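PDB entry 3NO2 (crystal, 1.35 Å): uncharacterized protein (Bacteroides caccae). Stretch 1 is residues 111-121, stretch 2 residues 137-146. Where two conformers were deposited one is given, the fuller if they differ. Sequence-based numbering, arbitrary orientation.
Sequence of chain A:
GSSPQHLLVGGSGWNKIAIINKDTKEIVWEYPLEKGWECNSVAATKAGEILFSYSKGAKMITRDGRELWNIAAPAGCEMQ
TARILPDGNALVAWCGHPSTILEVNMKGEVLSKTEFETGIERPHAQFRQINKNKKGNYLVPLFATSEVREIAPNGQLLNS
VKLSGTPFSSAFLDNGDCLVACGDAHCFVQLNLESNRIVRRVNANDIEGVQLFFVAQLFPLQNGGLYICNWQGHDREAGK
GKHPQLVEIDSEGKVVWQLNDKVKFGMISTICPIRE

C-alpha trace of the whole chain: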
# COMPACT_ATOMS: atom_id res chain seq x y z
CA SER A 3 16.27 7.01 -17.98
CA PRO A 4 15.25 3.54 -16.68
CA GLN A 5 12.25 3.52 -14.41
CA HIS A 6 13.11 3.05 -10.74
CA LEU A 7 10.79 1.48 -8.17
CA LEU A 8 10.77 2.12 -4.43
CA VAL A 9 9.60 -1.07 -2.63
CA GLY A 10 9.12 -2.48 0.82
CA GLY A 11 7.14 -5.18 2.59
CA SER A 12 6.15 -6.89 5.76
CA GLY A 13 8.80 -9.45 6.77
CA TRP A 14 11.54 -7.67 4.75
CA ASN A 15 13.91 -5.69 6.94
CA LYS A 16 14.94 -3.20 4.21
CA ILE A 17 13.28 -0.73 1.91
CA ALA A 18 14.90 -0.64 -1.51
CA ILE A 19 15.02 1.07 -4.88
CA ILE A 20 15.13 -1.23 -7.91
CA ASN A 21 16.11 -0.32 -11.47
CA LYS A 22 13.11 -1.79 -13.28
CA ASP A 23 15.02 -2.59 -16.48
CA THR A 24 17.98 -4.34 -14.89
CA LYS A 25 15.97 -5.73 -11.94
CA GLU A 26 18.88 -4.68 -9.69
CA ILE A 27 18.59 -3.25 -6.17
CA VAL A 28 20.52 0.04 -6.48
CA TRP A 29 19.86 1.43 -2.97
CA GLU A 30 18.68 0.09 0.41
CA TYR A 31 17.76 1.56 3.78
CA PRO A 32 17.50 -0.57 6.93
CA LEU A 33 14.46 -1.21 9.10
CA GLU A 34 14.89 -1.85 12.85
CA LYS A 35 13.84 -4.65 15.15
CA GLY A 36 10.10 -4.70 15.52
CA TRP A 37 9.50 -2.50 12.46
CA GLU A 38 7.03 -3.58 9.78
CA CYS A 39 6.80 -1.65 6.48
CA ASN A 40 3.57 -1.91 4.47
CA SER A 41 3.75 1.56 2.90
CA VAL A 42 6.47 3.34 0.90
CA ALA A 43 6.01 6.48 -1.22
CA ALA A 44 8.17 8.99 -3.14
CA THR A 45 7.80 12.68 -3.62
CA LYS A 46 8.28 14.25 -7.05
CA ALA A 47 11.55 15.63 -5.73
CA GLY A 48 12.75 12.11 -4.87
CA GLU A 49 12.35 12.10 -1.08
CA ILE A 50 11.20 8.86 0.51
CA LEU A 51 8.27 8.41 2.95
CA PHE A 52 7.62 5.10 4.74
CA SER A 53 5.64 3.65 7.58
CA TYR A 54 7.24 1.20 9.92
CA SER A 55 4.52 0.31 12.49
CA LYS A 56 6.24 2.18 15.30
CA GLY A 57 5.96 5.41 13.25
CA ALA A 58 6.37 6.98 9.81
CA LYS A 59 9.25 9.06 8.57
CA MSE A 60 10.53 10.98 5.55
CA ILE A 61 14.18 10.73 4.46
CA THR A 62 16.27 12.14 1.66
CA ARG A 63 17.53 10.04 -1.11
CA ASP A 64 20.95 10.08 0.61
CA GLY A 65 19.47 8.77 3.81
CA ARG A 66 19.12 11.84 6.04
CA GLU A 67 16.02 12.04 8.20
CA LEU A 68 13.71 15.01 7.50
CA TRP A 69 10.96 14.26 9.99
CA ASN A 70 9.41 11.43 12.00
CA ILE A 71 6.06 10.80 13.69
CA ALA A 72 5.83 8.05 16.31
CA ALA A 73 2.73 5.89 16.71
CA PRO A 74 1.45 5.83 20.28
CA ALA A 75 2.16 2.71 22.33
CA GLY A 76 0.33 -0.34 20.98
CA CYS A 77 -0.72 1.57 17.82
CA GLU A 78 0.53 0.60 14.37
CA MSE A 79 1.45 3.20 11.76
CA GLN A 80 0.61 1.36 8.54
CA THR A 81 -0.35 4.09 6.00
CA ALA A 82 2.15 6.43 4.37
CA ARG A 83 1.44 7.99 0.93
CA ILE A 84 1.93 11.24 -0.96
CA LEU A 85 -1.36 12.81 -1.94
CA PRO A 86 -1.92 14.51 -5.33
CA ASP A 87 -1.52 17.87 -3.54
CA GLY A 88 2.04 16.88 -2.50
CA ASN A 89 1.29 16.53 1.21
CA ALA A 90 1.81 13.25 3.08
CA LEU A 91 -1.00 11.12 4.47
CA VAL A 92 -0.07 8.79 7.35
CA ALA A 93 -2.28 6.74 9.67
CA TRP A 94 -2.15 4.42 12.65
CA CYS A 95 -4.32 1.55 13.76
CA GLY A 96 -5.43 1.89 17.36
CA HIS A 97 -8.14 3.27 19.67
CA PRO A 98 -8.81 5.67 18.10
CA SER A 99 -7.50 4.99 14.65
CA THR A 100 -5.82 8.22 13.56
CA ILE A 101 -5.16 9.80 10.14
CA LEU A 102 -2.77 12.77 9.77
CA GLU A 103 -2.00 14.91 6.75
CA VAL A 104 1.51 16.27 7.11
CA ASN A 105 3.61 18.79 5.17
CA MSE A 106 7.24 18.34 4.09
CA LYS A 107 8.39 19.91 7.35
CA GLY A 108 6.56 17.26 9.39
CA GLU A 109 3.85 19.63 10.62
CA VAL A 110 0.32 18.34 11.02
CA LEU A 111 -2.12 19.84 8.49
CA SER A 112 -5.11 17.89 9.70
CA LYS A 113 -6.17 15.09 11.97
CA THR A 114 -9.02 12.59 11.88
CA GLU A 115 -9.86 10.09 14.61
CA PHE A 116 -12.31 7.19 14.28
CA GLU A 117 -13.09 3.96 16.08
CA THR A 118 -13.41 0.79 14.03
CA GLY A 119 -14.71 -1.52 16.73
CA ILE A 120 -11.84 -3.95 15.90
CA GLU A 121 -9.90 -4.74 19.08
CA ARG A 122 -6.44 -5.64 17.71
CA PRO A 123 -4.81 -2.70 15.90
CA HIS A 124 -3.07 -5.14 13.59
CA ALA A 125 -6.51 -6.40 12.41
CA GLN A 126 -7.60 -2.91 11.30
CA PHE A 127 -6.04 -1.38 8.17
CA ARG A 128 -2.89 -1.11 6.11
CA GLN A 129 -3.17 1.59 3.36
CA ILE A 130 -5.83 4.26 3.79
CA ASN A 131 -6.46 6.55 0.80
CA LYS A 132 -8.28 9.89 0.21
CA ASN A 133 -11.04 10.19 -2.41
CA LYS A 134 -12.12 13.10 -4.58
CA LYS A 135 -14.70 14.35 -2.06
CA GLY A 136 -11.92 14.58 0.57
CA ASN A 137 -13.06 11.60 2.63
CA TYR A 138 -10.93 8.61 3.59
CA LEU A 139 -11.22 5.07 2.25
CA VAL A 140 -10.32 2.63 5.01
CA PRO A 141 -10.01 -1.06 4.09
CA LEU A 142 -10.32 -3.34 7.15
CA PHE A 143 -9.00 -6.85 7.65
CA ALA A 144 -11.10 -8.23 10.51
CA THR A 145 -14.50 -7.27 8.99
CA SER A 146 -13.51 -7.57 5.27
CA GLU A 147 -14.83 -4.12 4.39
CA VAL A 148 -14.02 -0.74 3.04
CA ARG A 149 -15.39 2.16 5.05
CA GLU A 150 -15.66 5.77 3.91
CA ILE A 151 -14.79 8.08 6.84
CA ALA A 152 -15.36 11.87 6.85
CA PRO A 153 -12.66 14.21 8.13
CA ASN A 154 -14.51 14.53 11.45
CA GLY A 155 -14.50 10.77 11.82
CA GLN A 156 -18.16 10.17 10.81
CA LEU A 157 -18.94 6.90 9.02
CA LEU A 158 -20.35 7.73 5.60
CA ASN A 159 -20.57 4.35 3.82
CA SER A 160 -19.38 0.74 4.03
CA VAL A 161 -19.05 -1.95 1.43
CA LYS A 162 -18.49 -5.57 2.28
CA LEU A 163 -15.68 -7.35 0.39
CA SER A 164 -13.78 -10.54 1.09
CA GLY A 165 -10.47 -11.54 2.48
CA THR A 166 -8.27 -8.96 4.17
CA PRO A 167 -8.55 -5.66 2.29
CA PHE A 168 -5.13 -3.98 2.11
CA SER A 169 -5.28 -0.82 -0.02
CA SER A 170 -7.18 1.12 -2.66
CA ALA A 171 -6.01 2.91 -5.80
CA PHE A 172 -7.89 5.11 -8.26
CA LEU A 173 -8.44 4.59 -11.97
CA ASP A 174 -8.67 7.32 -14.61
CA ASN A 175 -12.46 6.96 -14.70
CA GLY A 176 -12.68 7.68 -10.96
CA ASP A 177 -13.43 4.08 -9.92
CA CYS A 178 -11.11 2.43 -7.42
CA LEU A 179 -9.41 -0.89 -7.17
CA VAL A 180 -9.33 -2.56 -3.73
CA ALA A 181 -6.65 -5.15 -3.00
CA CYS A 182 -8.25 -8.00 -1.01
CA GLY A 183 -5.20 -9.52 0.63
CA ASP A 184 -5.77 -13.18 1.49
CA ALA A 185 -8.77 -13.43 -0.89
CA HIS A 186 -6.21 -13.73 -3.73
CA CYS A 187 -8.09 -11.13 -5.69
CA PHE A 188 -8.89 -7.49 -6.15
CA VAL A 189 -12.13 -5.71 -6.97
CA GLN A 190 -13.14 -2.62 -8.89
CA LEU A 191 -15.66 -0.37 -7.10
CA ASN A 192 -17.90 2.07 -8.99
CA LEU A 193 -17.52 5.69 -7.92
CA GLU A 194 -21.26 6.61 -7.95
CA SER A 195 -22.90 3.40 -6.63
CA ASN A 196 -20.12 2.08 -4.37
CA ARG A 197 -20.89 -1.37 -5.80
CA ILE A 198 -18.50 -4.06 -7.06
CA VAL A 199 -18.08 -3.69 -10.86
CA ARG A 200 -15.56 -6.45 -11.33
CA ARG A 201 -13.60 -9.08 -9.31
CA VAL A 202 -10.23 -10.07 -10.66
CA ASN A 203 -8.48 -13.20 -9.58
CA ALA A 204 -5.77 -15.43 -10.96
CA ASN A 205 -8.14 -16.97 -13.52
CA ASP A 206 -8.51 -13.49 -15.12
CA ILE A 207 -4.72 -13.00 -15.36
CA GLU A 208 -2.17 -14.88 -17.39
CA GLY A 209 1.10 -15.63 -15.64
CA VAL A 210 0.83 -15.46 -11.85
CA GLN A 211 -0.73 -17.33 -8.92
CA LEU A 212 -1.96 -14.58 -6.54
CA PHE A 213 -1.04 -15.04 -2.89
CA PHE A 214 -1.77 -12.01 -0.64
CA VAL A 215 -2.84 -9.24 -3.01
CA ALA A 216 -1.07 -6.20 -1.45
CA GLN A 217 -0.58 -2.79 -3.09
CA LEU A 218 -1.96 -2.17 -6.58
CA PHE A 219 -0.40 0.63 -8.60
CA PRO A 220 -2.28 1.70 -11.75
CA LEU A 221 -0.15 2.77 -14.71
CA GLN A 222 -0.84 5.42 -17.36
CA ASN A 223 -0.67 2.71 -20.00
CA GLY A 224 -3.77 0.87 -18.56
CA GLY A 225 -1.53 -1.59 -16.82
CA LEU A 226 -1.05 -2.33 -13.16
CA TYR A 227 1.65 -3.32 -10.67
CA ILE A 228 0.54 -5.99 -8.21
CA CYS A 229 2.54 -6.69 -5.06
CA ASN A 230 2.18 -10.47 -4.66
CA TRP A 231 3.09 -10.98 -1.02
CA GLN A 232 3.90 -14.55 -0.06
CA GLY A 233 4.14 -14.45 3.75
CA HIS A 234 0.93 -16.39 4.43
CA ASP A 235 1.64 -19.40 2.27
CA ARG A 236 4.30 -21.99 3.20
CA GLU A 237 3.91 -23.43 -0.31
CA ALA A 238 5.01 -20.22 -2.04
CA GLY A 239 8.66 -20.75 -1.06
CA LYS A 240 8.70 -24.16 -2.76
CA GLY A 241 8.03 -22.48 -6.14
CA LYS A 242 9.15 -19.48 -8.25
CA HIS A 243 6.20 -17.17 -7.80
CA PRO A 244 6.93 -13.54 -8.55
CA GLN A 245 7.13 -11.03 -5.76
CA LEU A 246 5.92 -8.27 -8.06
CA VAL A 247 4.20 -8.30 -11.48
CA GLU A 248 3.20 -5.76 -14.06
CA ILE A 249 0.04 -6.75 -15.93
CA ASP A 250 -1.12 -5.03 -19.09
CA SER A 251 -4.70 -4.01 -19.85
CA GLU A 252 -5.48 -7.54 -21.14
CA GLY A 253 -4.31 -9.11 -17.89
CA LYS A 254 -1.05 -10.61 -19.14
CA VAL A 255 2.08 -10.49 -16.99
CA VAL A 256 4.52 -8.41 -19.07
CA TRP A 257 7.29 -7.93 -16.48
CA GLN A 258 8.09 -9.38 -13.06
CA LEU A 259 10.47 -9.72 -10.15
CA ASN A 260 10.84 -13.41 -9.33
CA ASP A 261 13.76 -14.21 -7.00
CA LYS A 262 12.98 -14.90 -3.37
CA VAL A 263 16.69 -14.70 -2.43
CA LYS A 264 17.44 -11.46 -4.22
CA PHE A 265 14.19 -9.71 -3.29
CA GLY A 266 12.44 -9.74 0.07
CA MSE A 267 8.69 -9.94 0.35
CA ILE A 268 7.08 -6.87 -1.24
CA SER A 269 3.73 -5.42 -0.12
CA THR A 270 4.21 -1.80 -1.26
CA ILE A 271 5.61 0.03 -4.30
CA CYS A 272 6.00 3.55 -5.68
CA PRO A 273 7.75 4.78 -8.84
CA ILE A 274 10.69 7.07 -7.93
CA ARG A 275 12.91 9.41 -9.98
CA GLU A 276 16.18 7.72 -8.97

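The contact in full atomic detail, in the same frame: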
# COMPACT_ATOMS: atom_id res chain seq x y z
N LEU A 111 -1.17 19.03 9.24
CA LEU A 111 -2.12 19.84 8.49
C LEU A 111 -3.56 19.50 8.80
O LEU A 111 -4.47 20.36 8.64
CB LEU A 111 -1.92 19.65 6.98
CG LEU A 111 -0.54 19.98 6.44
CD1 LEU A 111 -0.50 19.66 4.94
CD2 LEU A 111 -0.18 21.40 6.74
N SER A 112 -3.80 18.28 9.22
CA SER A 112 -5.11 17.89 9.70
C SER A 112 -5.02 16.58 10.41
O SER A 112 -4.02 15.86 10.31
CB SER A 112 -6.12 17.77 8.56
OG SER A 112 -5.86 16.66 7.73
N LYS A 113 -6.07 16.30 11.15
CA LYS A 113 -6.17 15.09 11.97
C LYS A 113 -7.57 14.58 11.96
O LYS A 113 -8.52 15.38 12.14
CB LYS A 113 -5.76 15.40 13.38
CG LYS A 113 -5.81 14.24 14.30
CD LYS A 113 -5.34 14.68 15.72
CE LYS A 113 -5.25 13.57 16.68
NZ LYS A 113 -4.94 14.20 18.07
N THR A 114 -7.75 13.27 11.78
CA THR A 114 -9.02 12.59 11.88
C THR A 114 -8.89 11.40 12.79
O THR A 114 -7.94 10.61 12.65
CB THR A 114 -9.47 12.13 10.47
OG1 THR A 114 -9.64 13.31 9.66
CG2 THR A 114 -10.78 11.27 10.51
N GLU A 115 -9.79 11.24 13.74
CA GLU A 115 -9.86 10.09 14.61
C GLU A 115 -11.16 9.33 14.38
O GLU A 115 -12.23 9.95 14.20
CB GLU A 115 -9.79 10.51 16.07
CG GLU A 115 -8.45 11.10 16.47
CD GLU A 115 -8.39 11.56 17.93
OE1 GLU A 115 -9.45 11.82 18.51
OE2 GLU A 115 -7.29 11.68 18.47
N PHE A 116 -11.11 8.00 14.40
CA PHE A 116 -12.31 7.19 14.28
C PHE A 116 -12.06 5.87 15.00
O PHE A 116 -10.93 5.40 15.14
CB PHE A 116 -12.68 6.99 12.80
CG PHE A 116 -11.65 6.23 11.99
CD1 PHE A 116 -10.53 6.87 11.49
CD2 PHE A 116 -11.83 4.90 11.68
CE1 PHE A 116 -9.59 6.19 10.76
CE2 PHE A 116 -10.88 4.23 10.92
CZ PHE A 116 -9.77 4.87 10.47
N GLU A 117 -13.13 5.27 15.46
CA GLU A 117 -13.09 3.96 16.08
C GLU A 117 -13.74 2.92 15.18
O GLU A 117 -14.88 3.08 14.68
CB GLU A 117 -13.76 3.99 17.45
CG GLU A 117 -13.84 2.65 18.15
CD GLU A 117 -12.48 1.95 18.30
OE1 GLU A 117 -11.55 2.62 18.71
OE2 GLU A 117 -12.40 0.74 17.96
N THR A 118 -12.98 1.85 14.92
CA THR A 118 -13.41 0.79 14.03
C THR A 118 -14.23 -0.28 14.71
O THR A 118 -14.90 -1.05 14.02
CB THR A 118 -12.21 0.07 13.39
OG1 THR A 118 -11.37 -0.51 14.40
CG2 THR A 118 -11.39 1.03 12.49
N GLY A 119 -14.08 -0.39 16.00
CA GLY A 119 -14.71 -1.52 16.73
C GLY A 119 -13.85 -2.78 16.71
O GLY A 119 -14.21 -3.79 17.36
N ILE A 120 -12.70 -2.77 16.05
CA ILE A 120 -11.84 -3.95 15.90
C ILE A 120 -10.76 -3.87 16.97
O ILE A 120 -9.95 -2.94 16.98
CB ILE A 120 -11.22 -3.98 14.50
CG1 ILE A 120 -12.30 -4.17 13.46
CG2 ILE A 120 -10.13 -5.04 14.39
CD1 ILE A 120 -11.85 -3.86 12.01
N GLU A 121 -10.74 -4.83 17.89
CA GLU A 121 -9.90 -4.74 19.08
C GLU A 121 -8.39 -4.70 18.78
O GLU A 121 -7.69 -3.79 19.26
CB GLU A 121 -10.28 -5.87 20.05
CG GLU A 121 -9.37 -5.93 21.29
CD GLU A 121 -9.98 -6.66 22.51
OE1 GLU A 121 -11.12 -7.12 22.44
OE2 GLU A 121 -9.30 -6.70 23.52
N ASN A 137 -12.87 12.60 1.59
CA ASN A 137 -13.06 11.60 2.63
C ASN A 137 -12.01 10.49 2.50
O ASN A 137 -11.26 10.43 1.53
CB ASN A 137 -14.45 10.99 2.53
CG ASN A 137 -15.53 12.06 2.61
OD1 ASN A 137 -15.44 13.01 3.40
ND2 ASN A 137 -16.56 11.90 1.75
N TYR A 138 -11.95 9.64 3.53
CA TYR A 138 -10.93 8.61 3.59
C TYR A 138 -11.50 7.25 3.34
O TYR A 138 -12.55 6.90 3.94
CB TYR A 138 -10.20 8.66 4.94
CG TYR A 138 -9.58 10.02 5.17
CD1 TYR A 138 -8.48 10.42 4.42
CD2 TYR A 138 -10.06 10.90 6.13
CE1 TYR A 138 -7.89 11.68 4.62
CE2 TYR A 138 -9.49 12.16 6.33
CZ TYR A 138 -8.40 12.53 5.58
OH TYR A 138 -7.81 13.78 5.79
N LEU A 139 -10.82 6.45 2.53
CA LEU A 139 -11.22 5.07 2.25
C LEU A 139 -10.35 4.16 3.10
O LEU A 139 -9.10 4.15 2.97
CB LEU A 139 -11.05 4.73 0.78
CG LEU A 139 -11.94 5.52 -0.17
CD1 LEU A 139 -11.65 5.14 -1.63
CD2 LEU A 139 -13.43 5.26 0.17
N VAL A 140 -11.00 3.41 3.99
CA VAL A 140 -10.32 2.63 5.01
C VAL A 140 -10.68 1.16 4.80
O VAL A 140 -11.80 0.72 5.16
CB VAL A 140 -10.73 3.05 6.40
CG1 VAL A 140 -9.95 2.25 7.47
CG2 VAL A 140 -10.59 4.60 6.59
N PRO A 141 -9.77 0.37 4.20
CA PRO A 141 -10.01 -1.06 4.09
C PRO A 141 -9.69 -1.74 5.41
O PRO A 141 -8.68 -1.39 6.05
CB PRO A 141 -9.05 -1.53 2.99
CG PRO A 141 -8.28 -0.27 2.55
CD PRO A 141 -8.46 0.73 3.67
N LEU A 142 -10.50 -2.69 5.85
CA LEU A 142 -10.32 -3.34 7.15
C LEU A 142 -10.26 -4.84 7.03
O LEU A 142 -11.10 -5.46 6.40
CB LEU A 142 -11.44 -2.96 8.12
CG LEU A 142 -11.52 -1.46 8.47
CD1 LEU A 142 -12.87 -1.17 9.20
CD2 LEU A 142 -10.33 -1.00 9.33
N PHE A 143 -9.24 -5.41 7.66
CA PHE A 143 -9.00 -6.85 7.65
C PHE A 143 -10.10 -7.62 8.38
O PHE A 143 -10.72 -8.51 7.81
CB PHE A 143 -7.69 -7.21 8.35
CG PHE A 143 -6.41 -7.04 7.56
CD1 PHE A 143 -6.28 -6.23 6.45
CD2 PHE A 143 -5.30 -7.75 7.98
CE1 PHE A 143 -5.04 -6.15 5.80
CE2 PHE A 143 -4.08 -7.64 7.33
CZ PHE A 143 -3.96 -6.82 6.26
N ALA A 144 -10.32 -7.32 9.66
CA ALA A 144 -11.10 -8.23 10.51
C ALA A 144 -12.49 -8.42 9.93
O ALA A 144 -13.01 -9.54 9.94
CB ALA A 144 -11.24 -7.68 11.94
N THR A 145 -13.10 -7.35 9.42
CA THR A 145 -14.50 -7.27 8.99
C THR A 145 -14.62 -7.30 7.46
O THR A 145 -15.75 -7.21 6.94
CB THR A 145 -15.15 -6.03 9.54
OG1 THR A 145 -14.32 -4.90 9.15
CG2 THR A 145 -15.17 -6.04 11.07
N SER A 146 -13.52 -7.50 6.72
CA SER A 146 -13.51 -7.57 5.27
C SER A 146 -14.35 -6.51 4.60
O SER A 146 -15.29 -6.85 3.88
CB SER A 146 -14.02 -8.94 4.77
OG SER A 146 -13.32 -9.98 5.43
O HOH W 1 -7.42 14.47 8.46

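How does stretch 2 begin its contact with stretch 1? The two strands, 111-116 and 138-142, are not neighbours in one sheet: their axes come no closer than 11.4 Å and cross at 42°, and no direct hydrogen bond passes between the stretches. Side chains must span the gap, and Asn-137 lies out of reach, so Tyr-138 comes first. Its long side chain, with chi1 in the m well, crosses to the start of stretch 1, where its CE2 lies 3.5 Å from Thr-114 OG1. The Tyr-138 OH and Ser-112 OG stand 4.0 Å apart, too far for a direct bond, and a water fills the place between them. That water lies 2.8 Å from each of three oxygens, Ser-112 OG, Thr-114 OG1 and Tyr-138 OH, and donates to the last two. Tyrosine suits this place because its ring supplies the reach and its hydroxyl supplies a polar end, and the hydroxyls of Ser-112 and Thr-114 meet the same water that reaches its OH.

What takes over after the water? The alternation of the strand answers this, since Leu-139 and Pro-141 are out of reach while Tyr-138, Val-140 and Leu-142 all point toward stretch 1. Val-140, at chi1 t, meets Phe-116, whose ring extends far enough to bring CZ to 4.0 Å from Val-140 CG2. A short branched side chain on one strand is thus matched by a long aromatic one on the other, and both residues are buried. The same alternation runs along stretch 1, where Ser-112, Thr-114 and Phe-116 point toward stretch 2, while Lys-113 points away and pairs with Glu-115 in a salt bridge, Lys-113 NZ to Glu-115 OE2 at 3.5 Å, clear of the contact.

How does Leu-142 serve two partners? Its CD2 lies 3.9 Å from Thr-118 CG2, and its CB lies 4.0 Å from Ile-120 CD1. Thr-118 offers its methyl to the leucine, while its OG1 accepts a hydrogen bond from Ile-120 N at 3.1 Å. One small side chain therefore gives carbon to the contact and oxygen to its own loop. Between them Gly-119 takes phi/psi of 85/-2, where a CB would jam against the carbonyl O of Thr-118; its N donates to Glu-117 OE2 at 2.8 Å.

What closes the contact once the strand has ended? Stretch 2 enters a type I turn from Phe-143 to Ser-146, joined by Ser-146 N to Phe-143 O at 3.2 Å. The end of the Phe-143 side chain leads away, but Ala-144 and Thr-145 point toward stretch 1. Here the backbones draw nearer, with CA of Ile-120 and CA of Ala-144 6.9 Å apart, so a mere methyl suffices: Ala-144 CB sits 3.8 Å from Ile-120 CG2. Ile-120 CD1 also comes within 3.9 Å of Thr-145 OG1. Buried and branched, Ile-120 touches Leu-142, Ala-144 and Thr-145, and has more of its surface covered by the other stretch than any other residue here.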